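Local coordinates for short-chain dehydrogenase/reductase SDR (Burkholderia phymatum, PDB 5IG2), which binds NAD and probably catalyses oxidation of CH-OH groups, or the reverse carbonyl reduction, with this cofactor as hydride carrier, at residues 28-33 and 247-252; 38-43 and 87-92; 135-140 and 187-192; 177-182 and 256-261; 202-207 and 229-234. All coordinates share one frame; numbering follows the deposited sequence.

Contact 1 (28-33 and 247-252)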
# COMPACT_ATOMS: atom_id res chain seq x y z
N ARG B 28 9.83 42.18 11.11
CA ARG B 28 9.76 41.37 9.89
C ARG B 28 8.34 41.33 9.33
O ARG B 28 8.15 41.42 8.11
CB ARG B 28 10.26 39.97 10.21
CG ARG B 28 10.24 39.00 9.06
CD ARG B 28 10.86 37.68 9.53
NE ARG B 28 10.89 36.65 8.50
CZ ARG B 28 9.90 35.79 8.28
NH1 ARG B 28 8.79 35.84 9.01
NH2 ARG B 28 10.01 34.88 7.32
N ALA B 29 7.34 41.22 10.21
CA ALA B 29 5.95 41.18 9.76
C ALA B 29 5.50 42.53 9.20
O ALA B 29 4.74 42.58 8.22
CB ALA B 29 5.04 40.75 10.92
N PHE B 30 5.94 43.64 9.81
CA PHE B 30 5.71 44.95 9.22
C PHE B 30 6.28 45.03 7.81
O PHE B 30 5.66 45.58 6.89
CB PHE B 30 6.33 46.06 10.08
CG PHE B 30 5.74 46.19 11.46
CD1 PHE B 30 4.42 45.82 11.72
CD2 PHE B 30 6.51 46.71 12.50
CE1 PHE B 30 3.89 45.98 13.01
CE2 PHE B 30 5.99 46.86 13.78
CZ PHE B 30 4.69 46.49 14.04
N ALA B 31 7.49 44.51 7.63
CA ALA B 31 8.13 44.57 6.32
C ALA B 31 7.36 43.74 5.30
O ALA B 31 7.15 44.19 4.17
CB ALA B 31 9.58 44.10 6.45
N GLU B 32 6.90 42.56 5.71
CA GLU B 32 6.10 41.73 4.82
C GLU B 32 4.81 42.43 4.44
O GLU B 32 4.40 42.42 3.28
CB GLU B 32 5.81 40.38 5.47
CG GLU B 32 7.04 39.52 5.64
CD GLU B 32 6.77 38.30 6.50
OE1 GLU B 32 6.00 38.42 7.48
OE2 GLU B 32 7.33 37.22 6.21
N LYS B 33 4.13 43.03 5.42
CA LYS B 33 2.89 43.73 5.13
C LYS B 33 3.14 44.94 4.24
O LYS B 33 2.41 45.17 3.27
CB LYS B 33 2.20 44.14 6.44
CG LYS B 33 0.87 44.87 6.25
CD LYS B 33 -0.16 44.00 5.55
CE LYS B 33 -1.49 44.74 5.49
NZ LYS B 33 -2.57 43.94 4.85
N THR B 247 -1.09 43.24 10.58
CA THR B 247 -2.37 43.57 9.95
C THR B 247 -3.10 44.64 10.76
O THR B 247 -3.53 45.65 10.20
CB THR B 247 -3.23 42.32 9.81
OG1 THR B 247 -2.61 41.41 8.90
CG2 THR B 247 -4.60 42.69 9.28
N LEU B 248 -3.23 44.43 12.07
CA LEU B 248 -3.95 45.40 12.90
C LEU B 248 -3.22 46.74 12.93
O LEU B 248 -3.86 47.79 12.96
CB LEU B 248 -4.14 44.86 14.32
CG LEU B 248 -4.98 43.59 14.43
CD1 LEU B 248 -4.68 42.90 15.75
CD2 LEU B 248 -6.46 43.93 14.31
N THR B 249 -1.89 46.72 12.96
CA THR B 249 -1.15 47.98 13.01
C THR B 249 -1.38 48.81 11.74
O THR B 249 -1.65 50.01 11.82
CB THR B 249 0.34 47.68 13.22
OG1 THR B 249 0.50 47.05 14.49
CG2 THR B 249 1.18 48.96 13.18
N PHE B 250 -1.30 48.17 10.57
CA PHE B 250 -1.52 48.93 9.34
C PHE B 250 -2.96 49.43 9.23
O PHE B 250 -3.20 50.53 8.72
CB PHE B 250 -1.13 48.07 8.13
CG PHE B 250 0.33 48.17 7.77
CD1 PHE B 250 1.28 47.47 8.50
CD2 PHE B 250 0.75 48.97 6.72
CE1 PHE B 250 2.63 47.54 8.17
CE2 PHE B 250 2.09 49.05 6.38
CZ PHE B 250 3.03 48.33 7.11
N GLU B 251 -3.94 48.65 9.70
CA GLU B 251 -5.31 49.15 9.74
C GLU B 251 -5.39 50.43 10.59
O GLU B 251 -6.06 51.39 10.20
CB GLU B 251 -6.26 48.09 10.29
CG GLU B 251 -6.54 46.96 9.32
CD GLU B 251 -7.29 45.80 9.94
OE1 GLU B 251 -7.53 45.82 11.17
OE2 GLU B 251 -7.64 44.85 9.20
N ALA B 252 -4.71 50.45 11.74
CA ALA B 252 -4.73 51.64 12.58
C ALA B 252 -4.06 52.82 11.89
O ALA B 252 -4.57 53.95 11.93
CB ALA B 252 -4.06 51.35 13.92
O HOH W 1 -3.22 41.72 6.17
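A water bridges K33 and T247: K33 NZ donates to it over 2.7 Å, and T247 OG1 holds it at 2.8 Å. The hydroxyl is also hydrogen-bonded to T243 O, one turn back in its own helix. Beyond the water the contact is mostly apolar. K33 CG lies anti to the backbone N (chi1 -179°), which lays it over one face of the F250 ring; the bend at chi2 then turns the rest of the chain toward the water. That CG sits 3.7 Å from the centroid of the F250 ring, 20° off the normal, a CH-pi contact. The two side chains run past each other in opposite directions, and a long lysine suits this place because its methylene stem covers the aromatic while its ammonium reaches the water. Deeper in, the F30 ring crosses T249 at about a right angle, with F30 CE1 3.9 Å from T249 OG1. This threonine is suited to a buried helix face, since its hydroxyl bonds to V245 O. F30 also stacks on F96 and touches N98, which binds NAD. The axes of the two helical segments approach to 10.2 Å at a crossing angle of -60°; A29 and A246, both small, touch between them. Here the helix that starts within the glycine-rich cofactor motif packs against the one before the last strand, on one face of an SDR Rossmann fold.

Contact 2 (38-43 and 87-92)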
# COMPACT_ATOMS: atom_id res chain seq x y z
N GLY B 38 2.94 47.41 -1.55
CA GLY B 38 3.70 48.14 -2.53
C GLY B 38 4.63 49.18 -1.97
O GLY B 38 5.08 50.06 -2.72
N MET B 39 4.96 49.11 -0.68
CA MET B 39 5.89 50.06 -0.09
C MET B 39 7.33 49.69 -0.42
O MET B 39 7.68 48.52 -0.57
CB MET B 39 5.71 50.12 1.42
CG MET B 39 4.30 50.35 1.91
SD MET B 39 4.32 50.93 3.62
CE MET B 39 4.87 52.62 3.34
N LYS B 40 8.17 50.72 -0.55
CA LYS B 40 9.61 50.55 -0.59
C LYS B 40 10.13 50.44 0.84
O LYS B 40 9.66 51.15 1.72
CB LYS B 40 10.27 51.73 -1.31
CG LYS B 40 9.76 51.91 -2.74
CD LYS B 40 10.15 53.26 -3.31
CE LYS B 40 9.57 53.42 -4.70
NZ LYS B 40 10.13 54.62 -5.39
N LEU B 41 11.07 49.52 1.07
CA LEU B 41 11.42 49.12 2.43
C LEU B 41 12.87 49.44 2.74
O LEU B 41 13.77 49.09 1.97
CB LEU B 41 11.19 47.62 2.66
CG LEU B 41 9.76 47.13 2.42
CD1 LEU B 41 9.70 45.62 2.57
CD2 LEU B 41 8.78 47.83 3.37
N VAL B 42 13.09 50.09 3.89
CA VAL B 42 14.41 50.28 4.48
C VAL B 42 14.40 49.54 5.81
O VAL B 42 13.75 49.98 6.77
CB VAL B 42 14.76 51.76 4.67
CG1 VAL B 42 16.14 51.93 5.27
CG2 VAL B 42 14.66 52.50 3.32
N LEU B 43 15.09 48.40 5.88
CA LEU B 43 15.01 47.50 7.02
C LEU B 43 16.30 47.56 7.83
O LEU B 43 17.39 47.49 7.27
CB LEU B 43 14.73 46.07 6.56
CG LEU B 43 13.49 45.90 5.66
CD1 LEU B 43 13.21 44.44 5.38
CD2 LEU B 43 12.27 46.57 6.27
N GLU B 87 19.02 58.25 0.42
CA GLU B 87 19.86 57.97 -0.74
C GLU B 87 19.21 56.92 -1.65
O GLU B 87 19.27 57.03 -2.88
CB GLU B 87 21.25 57.54 -0.27
CG GLU B 87 22.19 57.04 -1.37
CD GLU B 87 22.43 58.06 -2.48
OE1 GLU B 87 22.67 57.64 -3.63
OE2 GLU B 87 22.39 59.28 -2.19
N ALA B 88 18.56 55.91 -1.06
CA ALA B 88 17.96 54.86 -1.88
C ALA B 88 16.61 55.28 -2.46
O ALA B 88 16.32 54.97 -3.62
CB ALA B 88 17.79 53.58 -1.06
N PHE B 89 15.78 55.98 -1.69
CA PHE B 89 14.41 56.21 -2.13
C PHE B 89 13.95 57.66 -2.05
O PHE B 89 12.82 57.95 -2.44
CB PHE B 89 13.44 55.35 -1.31
CG PHE B 89 13.71 53.88 -1.42
CD1 PHE B 89 13.69 53.24 -2.65
CD2 PHE B 89 13.97 53.12 -0.28
CE1 PHE B 89 13.92 51.88 -2.75
CE2 PHE B 89 14.21 51.75 -0.38
CZ PHE B 89 14.18 51.13 -1.62
N GLY B 90 14.78 58.59 -1.55
CA GLY B 90 14.48 60.01 -1.58
C GLY B 90 13.51 60.52 -0.54
O GLY B 90 13.43 61.75 -0.34
N LYS B 91 12.76 59.65 0.13
CA LYS B 91 11.68 60.04 1.03
C LYS B 91 11.61 59.02 2.16
O LYS B 91 12.08 57.89 2.02
CB LYS B 91 10.31 60.07 0.33
CG LYS B 91 10.23 60.86 -0.98
CD LYS B 91 9.95 62.33 -0.72
CE LYS B 91 9.63 63.07 -2.02
NZ LYS B 91 8.37 62.57 -2.66
N VAL B 92 11.01 59.43 3.27
CA VAL B 92 10.59 58.52 4.34
C VAL B 92 9.16 58.89 4.71
O VAL B 92 8.89 60.03 5.10
CB VAL B 92 11.50 58.59 5.57
CG1 VAL B 92 11.00 57.62 6.64
CG2 VAL B 92 12.94 58.29 5.20
O HOH W 2 10.48 56.93 -3.50
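K40 and F89 bring their CA atoms to 7.6 Å where strand 40-43 passes the last turn of the helix that ends at 87-89; no hydrogen bond joins the two backbones directly. Beyond the turn the chain leaves the helix at G90 with positive phi, a conformation easy for a residue without CB. The strand's alternation sends K40 and V42 toward the helix and L41 to the other side of the sheet. F89 CG lies beside its backbone N (chi1 -59°), which swings the ring to the strand. K40 CB stands 3.8 Å from the centroid of the F89 ring, only 4° off the normal, while A88 CB lies over the opposite face. Farther along the extended lysine, K40 CD comes within 3.6 Å of F89 CD1. At the ring edge, V42 CG2 lies in plane, 3.7 Å from F89 CD2, and L41 O approaches F89 CE2. A beta-branched valine suits a strand, and here it closes that edge with one methyl. At the end of the lysine, a water accepts from K40 NZ at 3.0 Å and donates to F89 O at 2.8 Å. The chemistry is thus divided: lysine methylenes, V42 methyl and ring make the apolar part, whereas the ammonium, through water, probably offsets some negative potential at the helix's C-terminal end.

Contact 3 (135-140 and 187-192)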
# COMPACT_ATOMS: atom_id res chain seq x y z
N PRO B 135 12.03 65.56 11.72
CA PRO B 135 12.31 66.74 10.89
C PRO B 135 12.29 66.44 9.41
O PRO B 135 11.81 67.27 8.61
CB PRO B 135 13.72 67.18 11.34
CG PRO B 135 13.90 66.56 12.68
CD PRO B 135 13.15 65.26 12.63
N ILE B 136 12.80 65.28 9.01
CA ILE B 136 12.75 64.89 7.60
C ILE B 136 11.31 64.83 7.12
O ILE B 136 10.95 65.38 6.08
CB ILE B 136 13.47 63.55 7.38
CG1 ILE B 136 14.95 63.67 7.73
CG2 ILE B 136 13.29 63.07 5.95
CD1 ILE B 136 15.64 62.32 7.88
N MET B 137 10.45 64.16 7.89
CA MET B 137 9.05 64.01 7.50
C MET B 137 8.34 65.36 7.47
O MET B 137 7.55 65.62 6.56
CB MET B 137 8.34 63.06 8.44
CG MET B 137 8.82 61.64 8.36
SD MET B 137 8.07 60.66 9.66
CE MET B 137 8.46 59.01 9.07
N LEU B 138 8.59 66.21 8.46
CA LEU B 138 7.96 67.52 8.48
C LEU B 138 8.37 68.36 7.27
O LEU B 138 7.56 69.10 6.71
CB LEU B 138 8.29 68.25 9.78
CG LEU B 138 7.68 67.63 11.04
CD1 LEU B 138 8.32 68.17 12.30
CD2 LEU B 138 6.18 67.88 11.06
N GLY B 139 9.63 68.25 6.85
CA GLY B 139 10.10 69.04 5.72
C GLY B 139 9.58 68.59 4.37
O GLY B 139 9.70 69.35 3.40
N GLN B 140 9.02 67.39 4.28
CA GLN B 140 8.57 66.87 2.99
C GLN B 140 7.23 67.44 2.53
O GLN B 140 6.92 67.37 1.33
CB GLN B 140 8.49 65.34 3.04
CG GLN B 140 9.85 64.66 3.06
CD GLN B 140 9.78 63.16 3.31
OE1 GLN B 140 10.77 62.45 3.15
NE2 GLN B 140 8.62 62.67 3.73
N GLY B 187 0.84 70.36 10.37
CA GLY B 187 1.34 69.57 9.26
C GLY B 187 0.66 68.22 9.16
O GLY B 187 -0.32 67.91 9.84
N GLU B 188 1.23 67.39 8.28
CA GLU B 188 0.62 66.12 7.91
C GLU B 188 1.33 64.91 8.51
O GLU B 188 1.06 63.78 8.08
CB GLU B 188 0.59 65.98 6.40
CG GLU B 188 -0.43 66.86 5.71
CD GLU B 188 -0.84 66.27 4.38
OE1 GLU B 188 -1.52 65.21 4.38
OE2 GLU B 188 -0.45 66.85 3.34
N VAL B 189 2.22 65.11 9.47
CA VAL B 189 2.91 64.00 10.12
C VAL B 189 2.13 63.64 11.38
O VAL B 189 1.78 64.51 12.18
CB VAL B 189 4.37 64.37 10.45
CG1 VAL B 189 5.10 63.18 11.01
CG2 VAL B 189 5.08 64.89 9.20
N GLY B 190 1.85 62.35 11.55
CA GLY B 190 1.12 61.86 12.71
C GLY B 190 1.86 60.73 13.40
O GLY B 190 2.98 60.41 13.01
N CYS B 191 1.25 60.11 14.41
CA CYS B 191 1.95 59.01 15.07
C CYS B 191 0.95 58.08 15.74
O CYS B 191 -0.21 58.43 15.97
CB CYS B 191 2.98 59.54 16.07
SG CYS B 191 2.28 60.41 17.50
N SER B 192 1.41 56.86 16.03
CA SER B 192 0.60 55.85 16.69
C SER B 192 1.46 55.10 17.71
O SER B 192 2.69 55.06 17.62
CB SER B 192 -0.00 54.83 15.71
OG SER B 192 -0.86 55.46 14.76
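V189 opens the strand 189-192 with its side chain pressed against helical segment 135-140, between M137 and L138. This is helix-on-sheet packing in the Rossmann fold of the SDR family: the long helix 112-140 packs on the parallel sheet, and V189 stands at the start of the sixth strand. The tight part is small and almost wholly apolar; no hydrogen bond crosses it. V189 CG1 points anti to the backbone N (chi1 -175°) and CG2 anti to the carbonyl carbon, an arrangement in which both methyls face M137 and CG2 alone also meets L138. V189 CG2 takes the central position, 3.8 Å from M137 CB and 3.7 Å from L138 CD2; both helix side chains cross the valine at about a right angle. V189 CG1 lies 4.1 Å from M137 SD, and the extended methionine also touches A144 and I146 of the neighbouring strand 144-149, a path that suits a long, flexible, unbranched residue. The outer side is looser. L138, partly exposed, also packs on W108 of the third subunit. Beside L138 CD2 the chain passes through G187, on the solvent side, whose backbone angles call for glycine. On the helix backbone, M137 O accepts from Q140 N at 3.2 Å, and V189 CG2 rests 3.7 Å from the same M137 O.

Contact 4 (177-182 and 256-261)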
# COMPACT_ATOMS: atom_id res chain seq x y z
N THR B 177 3.01 62.37 24.03
CA THR B 177 3.42 63.76 23.92
C THR B 177 3.70 64.14 22.48
O THR B 177 3.34 65.24 22.04
CB THR B 177 4.66 64.03 24.76
OG1 THR B 177 4.49 63.47 26.07
CG2 THR B 177 4.88 65.54 24.87
N LEU B 178 4.35 63.24 21.74
CA LEU B 178 4.61 63.50 20.33
C LEU B 178 3.31 63.72 19.57
O LEU B 178 3.26 64.56 18.65
CB LEU B 178 5.38 62.32 19.73
CG LEU B 178 5.69 62.35 18.23
CD1 LEU B 178 6.61 63.52 17.90
CD2 LEU B 178 6.29 61.00 17.80
N TYR B 179 2.25 62.99 19.93
CA TYR B 179 0.95 63.19 19.30
C TYR B 179 0.50 64.63 19.43
O TYR B 179 0.05 65.25 18.46
CB TYR B 179 -0.08 62.23 19.90
CG TYR B 179 -1.50 62.48 19.42
CD1 TYR B 179 -2.32 63.39 20.08
CD2 TYR B 179 -2.01 61.82 18.30
CE1 TYR B 179 -3.61 63.64 19.64
CE2 TYR B 179 -3.30 62.07 17.85
CZ TYR B 179 -4.10 62.98 18.53
OH TYR B 179 -5.39 63.24 18.13
N HIS B 180 0.63 65.20 20.63
CA HIS B 180 0.22 66.59 20.83
C HIS B 180 1.20 67.56 20.18
O HIS B 180 0.78 68.60 19.65
CB HIS B 180 0.09 66.89 22.32
CG HIS B 180 -1.01 66.14 22.99
ND1 HIS B 180 -2.33 66.23 22.59
CD2 HIS B 180 -0.99 65.28 24.04
CE1 HIS B 180 -3.08 65.47 23.37
NE2 HIS B 180 -2.29 64.88 24.26
N ASP B 181 2.49 67.25 20.24
CA ASP B 181 3.48 68.16 19.66
C ASP B 181 3.31 68.27 18.15
O ASP B 181 3.43 69.36 17.58
CB ASP B 181 4.90 67.69 19.99
CG ASP B 181 5.25 67.81 21.46
OD1 ASP B 181 4.45 68.38 22.24
OD2 ASP B 181 6.35 67.36 21.82
N LEU B 182 3.07 67.14 17.49
CA LEU B 182 2.90 67.17 16.04
C LEU B 182 1.66 67.97 15.66
O LEU B 182 1.66 68.69 14.65
CB LEU B 182 2.84 65.74 15.49
CG LEU B 182 4.16 64.94 15.48
CD1 LEU B 182 3.91 63.46 15.19
CD2 LEU B 182 5.16 65.51 14.47
N ARG B 256 -5.23 56.50 10.96
CA ARG B 256 -4.45 57.39 11.82
C ARG B 256 -4.90 57.32 13.27
O ARG B 256 -4.94 58.32 13.98
CB ARG B 256 -4.47 58.83 11.29
CG ARG B 256 -3.76 58.98 9.94
CD ARG B 256 -3.73 60.41 9.48
NE ARG B 256 -3.06 60.58 8.20
CZ ARG B 256 -3.65 60.41 7.01
NH1 ARG B 256 -4.93 60.04 6.95
NH2 ARG B 256 -2.97 60.60 5.89
N ARG B 257 -5.25 56.11 13.71
CA ARG B 257 -5.63 55.90 15.10
C ARG B 257 -4.38 55.81 15.97
O ARG B 257 -3.42 55.13 15.61
CB ARG B 257 -6.47 54.63 15.23
CG ARG B 257 -6.90 54.35 16.66
CD ARG B 257 -7.91 53.22 16.75
NE ARG B 257 -7.28 51.92 16.95
CZ ARG B 257 -7.27 50.95 16.04
NH1 ARG B 257 -7.85 51.12 14.85
NH2 ARG B 257 -6.68 49.79 16.31
N PHE B 258 -4.42 56.48 17.12
CA PHE B 258 -3.22 56.56 17.96
C PHE B 258 -2.97 55.27 18.75
O PHE B 258 -1.89 54.66 18.63
CB PHE B 258 -3.32 57.75 18.92
CG PHE B 258 -2.12 57.88 19.82
CD1 PHE B 258 -0.95 58.45 19.36
CD2 PHE B 258 -2.16 57.39 21.12
CE1 PHE B 258 0.16 58.54 20.18
CE2 PHE B 258 -1.04 57.48 21.95
CZ PHE B 258 0.12 58.06 21.47
N TYR B 259 -3.92 54.85 19.58
CA TYR B 259 -3.72 53.67 20.43
C TYR B 259 -3.99 52.40 19.65
O TYR B 259 -5.11 52.21 19.16
CB TYR B 259 -4.63 53.72 21.66
CG TYR B 259 -4.25 54.76 22.67
CD1 TYR B 259 -3.13 54.59 23.49
CD2 TYR B 259 -4.99 55.93 22.81
CE1 TYR B 259 -2.78 55.54 24.42
CE2 TYR B 259 -4.64 56.90 23.73
CZ TYR B 259 -3.53 56.70 24.53
OH TYR B 259 -3.18 57.65 25.46
N ILE B 260 -3.01 51.52 19.57
CA ILE B 260 -3.20 50.23 18.92
C ILE B 260 -3.05 49.16 19.99
O ILE B 260 -1.93 48.78 20.35
CB ILE B 260 -2.23 50.02 17.76
CG1 ILE B 260 -2.14 51.31 16.93
CG2 ILE B 260 -2.71 48.82 16.94
CD1 ILE B 260 -1.03 51.32 15.91
N LEU B 261 -4.17 48.66 20.51
CA LEU B 261 -4.20 47.59 21.49
C LEU B 261 -4.65 46.34 20.75
O LEU B 261 -5.84 46.06 20.62
CB LEU B 261 -5.13 47.91 22.65
CG LEU B 261 -4.55 48.63 23.87
CD1 LEU B 261 -3.79 49.88 23.49
CD2 LEU B 261 -5.67 48.97 24.86
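The rings of Y179 and F258 meet obliquely, centroids 5.4 Å apart and planes at 69°, each with further flat neighbours. Y179 CD1 lies over one face of the H180 imidazole, while F258 CD2 stands 3.4 Å above the centre of the Y259 ring, and Y259 CD2 in turn lies at the F258 edge. Across the contact, Y179 CD2 touches F258 CD1 at 3.7 Å, and Y179 CB is equally close to F258 CE1. In both residues CG is anti to the backbone N (chi1 173° and 179°), directing the rings into the space between helix and strand; large apolar ring surfaces suit this. The pair joins helix 162-185, which also carries K168 of the NAD site, to the chain entering the last strand of the SDR Rossmann sheet. R256, with positive phi, completes a Schellman motif that ends the preceding helix. Next to it, R257 NE donates to Y259 O over 3.1 Å. F258 N is hydrogen-bonded to N282 OD1 of the third subunit.

Contact 5 (202-207 and 229-234). With NAD (nicotinamide-adenine-dinucleotide), chain F.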
# COMPACT_ATOMS: atom_id res chain seq x y z
N GLY B 202 11.16 36.52 18.89
CA GLY B 202 12.43 36.29 19.56
C GLY B 202 12.66 37.12 20.80
O GLY B 202 13.77 37.09 21.34
N ILE B 203 11.65 37.85 21.29
CA ILE B 203 11.89 38.86 22.32
C ILE B 203 12.39 38.22 23.61
O ILE B 203 13.16 38.84 24.35
CB ILE B 203 10.62 39.70 22.55
CG1 ILE B 203 10.92 40.92 23.43
CG2 ILE B 203 9.52 38.86 23.21
CD1 ILE B 203 11.96 41.86 22.85
N ALA B 204 12.00 36.97 23.89
CA ALA B 204 12.50 36.31 25.09
C ALA B 204 13.94 35.87 24.95
O ALA B 204 14.56 35.50 25.95
CB ALA B 204 11.64 35.10 25.45
N ASP B 205 14.49 35.92 23.74
CA ASP B 205 15.88 35.59 23.49
C ASP B 205 16.73 36.83 23.24
O ASP B 205 17.76 36.74 22.57
CB ASP B 205 15.99 34.65 22.29
CG ASP B 205 16.75 33.41 22.63
OD1 ASP B 205 16.12 32.51 23.24
OD2 ASP B 205 17.96 33.33 22.31
N ALA B 206 16.32 37.98 23.78
CA ALA B 206 16.99 39.24 23.49
C ALA B 206 18.47 39.22 23.87
O ALA B 206 19.27 39.97 23.30
CB ALA B 206 16.28 40.41 24.19
N GLU B 207 18.86 38.37 24.83
CA GLU B 207 20.26 38.32 25.24
C GLU B 207 21.19 38.05 24.07
O GLU B 207 22.37 38.41 24.15
CB GLU B 207 20.48 37.24 26.31
CG GLU B 207 19.95 37.60 27.69
CD GLU B 207 20.75 38.70 28.39
OE1 GLU B 207 21.92 38.93 28.01
OE2 GLU B 207 20.20 39.34 29.32
N ARG B 229 12.18 32.25 32.25
CA ARG B 229 11.43 31.08 31.81
C ARG B 229 9.95 31.40 31.68
O ARG B 229 9.29 30.90 30.76
CB ARG B 229 11.67 29.92 32.78
CG ARG B 229 13.14 29.59 32.90
CD ARG B 229 13.41 28.28 33.59
NE ARG B 229 14.82 27.93 33.46
CZ ARG B 229 15.70 27.94 34.46
NH1 ARG B 229 16.96 27.61 34.22
NH2 ARG B 229 15.32 28.26 35.69
N GLN B 230 9.42 32.24 32.57
CA GLN B 230 8.03 32.65 32.44
C GLN B 230 7.82 33.42 31.15
O GLN B 230 6.85 33.18 30.43
CB GLN B 230 7.58 33.48 33.64
N LEU B 231 8.74 34.33 30.83
CA LEU B 231 8.63 35.09 29.59
C LEU B 231 8.75 34.19 28.37
O LEU B 231 8.01 34.35 27.39
CB LEU B 231 9.68 36.20 29.56
CG LEU B 231 9.64 37.08 28.31
CD1 LEU B 231 8.38 37.94 28.31
CD2 LEU B 231 10.89 37.95 28.23
N GLN B 232 9.67 33.22 28.40
CA GLN B 232 9.77 32.28 27.29
C GLN B 232 8.44 31.59 27.04
O GLN B 232 7.97 31.50 25.90
CB GLN B 232 10.87 31.25 27.57
CG GLN B 232 12.29 31.78 27.43
CD GLN B 232 12.82 31.68 26.01
OE1 GLN B 232 12.19 31.06 25.14
NE2 GLN B 232 13.99 32.28 25.76
N ARG B 233 7.79 31.13 28.12
CA ARG B 233 6.52 30.41 27.99
C ARG B 233 5.41 31.33 27.49
O ARG B 233 4.60 30.93 26.64
CB ARG B 233 6.12 29.80 29.34
CG ARG B 233 7.03 28.70 29.86
CD ARG B 233 6.59 28.22 31.25
NE ARG B 233 5.16 27.94 31.31
CZ ARG B 233 4.26 28.66 31.97
NH1 ARG B 233 4.64 29.74 32.66
NH2 ARG B 233 2.98 28.32 31.96
N ALA B 234 5.32 32.55 28.03
CA ALA B 234 4.22 33.43 27.67
C ALA B 234 4.32 33.85 26.21
O ALA B 234 3.33 33.86 25.49
CB ALA B 234 4.23 34.66 28.59
PA NAD F . 12.22 40.02 18.26
O1A NAD F . 13.37 39.58 19.09
O2A NAD F . 11.63 38.91 17.39
O5B NAD F . 12.55 41.28 17.33
C5B NAD F . 13.23 42.43 17.87
C4B NAD F . 14.39 42.71 16.96
O4B NAD F . 15.09 43.89 17.43
C3B NAD F . 15.44 41.59 16.86
O3B NAD F . 15.65 41.19 15.51
C2B NAD F . 16.71 42.22 17.44
O2B NAD F . 17.90 41.78 16.78
C1B NAD F . 16.46 43.70 17.16
N9A NAD F . 17.24 44.61 17.99
C8A NAD F . 17.53 44.48 19.33
N7A NAD F . 18.35 45.40 19.78
C5A NAD F . 18.61 46.19 18.68
C6A NAD F . 19.43 47.32 18.49
N6A NAD F . 20.22 47.82 19.44
N1A NAD F . 19.44 47.89 17.27
C2A NAD F . 18.69 47.35 16.30
N3A NAD F . 17.91 46.27 16.34
C4A NAD F . 17.92 45.72 17.57
O3 NAD F . 11.08 40.60 19.20
PN NAD F . 9.72 41.38 18.88
O1N NAD F . 9.43 41.32 17.43
O2N NAD F . 8.71 40.87 19.84
O5D NAD F . 10.16 42.85 19.31
C5D NAD F . 9.65 44.01 18.63
C4D NAD F . 9.10 44.97 19.66
O4D NAD F . 7.86 44.46 20.20
C3D NAD F . 10.02 45.24 20.86
O3D NAD F . 10.02 46.63 21.15
C2D NAD F . 9.33 44.48 21.99
O2D NAD F . 9.63 45.07 23.25
C1D NAD F . 7.88 44.68 21.59
N1N NAD F . 6.84 43.76 22.24
C2N NAD F . 6.94 42.43 22.05
C3N NAD F . 5.99 41.57 22.59
C7N NAD F . 5.95 40.11 22.30
O7N NAD F . 5.31 39.36 23.06
N7N NAD F . 6.69 39.65 21.31
C4N NAD F . 4.94 42.12 23.32
C5N NAD F . 4.85 43.49 23.48
C6N NAD F . 5.82 44.30 22.94
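The loop that follows the sixth strand of the Rossmann sheet and borders the NAD pyrophosphate rests on helix 229-234 through A204 and D205. A204 CB meets the flat end of Q232, 3.7 Å from Q232 CD, and also lies 4.0 Å from L231 CG. The small alanine suits the close approach of the chains, 5.3 Å between A204 CA and Q232 CA. L231 CG is anti to the backbone N, and CD2 then reaches A204 CA. Q232 instead bends at chi2 (-88°) and folds back over the alanine, bringing its amide to the loop: Q232 NE2 donates a weak bond to D205 OD1, 3.3 Å and 154°, with carboxylate and amide planes perpendicular. Toward the cofactor, G202 N donates to NAD O2A at 2.9 Å; G202, with no side chain, lets the backbone come close to the phosphate. I203 covers the cofactor next door, its CB 3.5 Å from NAD O3 and its CG2 3.5 Å from NAD N7N of the carboxamide. R208 NH1 is hydrogen-bonded to G202 O. Such a loop after the sixth strand, lining pyrophosphate and nicotinamide and backed by a helix from the segment between the last two strands, is typical of the SDR cofactor site.

All five contacts belong to one Rossmann unit, spread around its parallel sheet. Contact 1 and contact 2 lie 16 Å apart between centres and share the sequence from helix 25-36 into strand 40-45, with L41 touching A31 on the side away from F89. Contact 2 closes before contact 3 opens, yet they touch through V92 O and Q140 NE2. Contacts 3 and 4, centres 12 Å apart, alternate along the chain, use neighbouring strands 189-194 and 259-260, and both touch the third subunit. A252 O, paired with R257 N, links contacts 1 and 4. Contact 5 stands apart, its centre 35 Å from that of contact 3 and on the opposite side of the chain's centre from contacts 3 and 4.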